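Local coordinates for protein GIL01 gp7 (Bacillus phage pGIL01, PDB 6N7O) that inhibits the LexA repressor of its bacterial host and forms a two-fold symmetric helical dimer in the crystal, at the interface of chains A and B. Coordinates in Å, arbitrary orientation; residue numbers count along the deposited sequence, not the author numbering. Chains: chain A/B, GIL01 gp7.

The interface of chains A and B. Residues chain A 14-15, 17-19, 22; chain B 24, 28.
B:Lys24, which buries the most surface of this patch against the other chain, pushes its side chain into the turn that closes the first helix of chain A, where three backbone carbonyls converge on the terminal amino nitrogen. The nearest is A:Ser17 O, 2.7 Å from B:Lys24 NZ and well placed to accept a hydrogen bond. B:Lys24 NZ also donates to A:Lys19 O at 3.0 Å, lying in the plane of that carbonyl with a C=O...N angle of 153°. The bond from B:Lys24 NZ to A:Leu14 O, also 3.0 Å, instead comes from above the carbonyl plane. Water 1, its oxygen 2.7 Å from B:Lys24 NZ, links it to A:Ser15 O as well as to A:Ser17 O. If protonated, as expected, the amine would suit the carbonyl-rich C-terminal end of a helix and probably caps it.

The lysine leaves its backbone with CG anti to N, then bends once at chi3 (68°), and its last torsion is extended. On the way, B:Lys24 CG passes A:Val22 CG1 at 3.9 Å, the two side chains crossing nearly at right angles. The turn is braced from within: A:Ser17 OG, anti to its own backbone N, accepts a bond from A:Lys19 N (2.9 Å).

One helical turn further along, B:Ile28 lies antiparallel to A:Leu14, with B:Ile28 CG1 against A:Leu14 CB at 3.7 Å. The CD1 methyl at its tip reaches on to A:Ser15, near both CA and the hydroxyl OG.

The site joins the C-terminal end of helix 2-16 and the loop to strand 21-23 of chain A with the first turns of helix 24-34 of chain B, and the two-fold axis repeats it with the chains exchanged.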
# COMPACT_ATOMS: atom_id res chain seq x y z
N LEU A 14 1.28 1.93 -9.00
CA LEU A 14 1.10 3.34 -8.68
C LEU A 14 2.03 4.22 -9.53
O LEU A 14 1.59 5.20 -10.13
CB LEU A 14 1.35 3.58 -7.19
CG LEU A 14 0.41 2.84 -6.24
CD1 LEU A 14 0.93 2.86 -4.80
CD2 LEU A 14 -0.99 3.43 -6.30
N SER A 15 3.30 3.84 -9.61
CA SER A 15 4.29 4.68 -10.26
C SER A 15 4.00 4.88 -11.74
O SER A 15 4.32 5.93 -12.30
CB SER A 15 5.68 4.07 -10.06
OG SER A 15 5.97 3.96 -8.68
N SER A 17 1.12 5.12 -13.24
CA SER A 17 -0.06 5.95 -13.47
C SER A 17 0.33 7.42 -13.51
O SER A 17 1.27 7.86 -12.84
CB SER A 17 -1.07 5.71 -12.35
OG SER A 17 -2.08 6.69 -12.32
N SER A 18 -0.40 8.20 -14.31
CA SER A 18 -0.20 9.64 -14.32
C SER A 18 -1.02 10.35 -13.24
O SER A 18 -0.95 11.58 -13.13
CB SER A 18 -0.54 10.23 -15.70
OG SER A 18 -1.83 9.82 -16.11
N LYS A 19 -1.78 9.61 -12.44
CA LYS A 19 -2.63 10.25 -11.44
C LYS A 19 -1.78 10.80 -10.30
O LYS A 19 -0.77 10.20 -9.92
CB LYS A 19 -3.66 9.27 -10.88
CG LYS A 19 -4.71 8.81 -11.89
CD LYS A 19 -5.71 7.87 -11.23
CE LYS A 19 -7.03 8.57 -10.91
NZ LYS A 19 -6.85 9.82 -10.12
N VAL A 22 -4.94 9.23 -5.46
CA VAL A 22 -5.54 7.92 -5.72
C VAL A 22 -6.59 7.65 -4.66
O VAL A 22 -6.53 8.18 -3.54
CB VAL A 22 -4.51 6.79 -5.72
CG1 VAL A 22 -3.61 6.91 -6.95
CG2 VAL A 22 -3.69 6.81 -4.43
N LYS B 24 -0.56 10.22 -4.19
CA LYS B 24 0.10 9.02 -4.68
C LYS B 24 1.57 9.00 -4.29
O LYS B 24 2.10 7.95 -3.92
CB LYS B 24 -0.05 8.91 -6.20
CG LYS B 24 0.26 7.53 -6.70
CD LYS B 24 0.26 7.50 -8.20
CE LYS B 24 1.41 8.31 -8.73
NZ LYS B 24 1.41 8.23 -10.21
N ILE B 28 3.50 5.96 -2.27
CA ILE B 28 4.68 5.30 -2.83
C ILE B 28 5.85 5.41 -1.87
O ILE B 28 6.56 4.43 -1.61
CB ILE B 28 5.00 5.88 -4.22
CG1 ILE B 28 3.93 5.47 -5.24
CG2 ILE B 28 6.40 5.47 -4.66
CD1 ILE B 28 4.10 6.13 -6.60
O HOH W 1 3.84 8.87 -11.13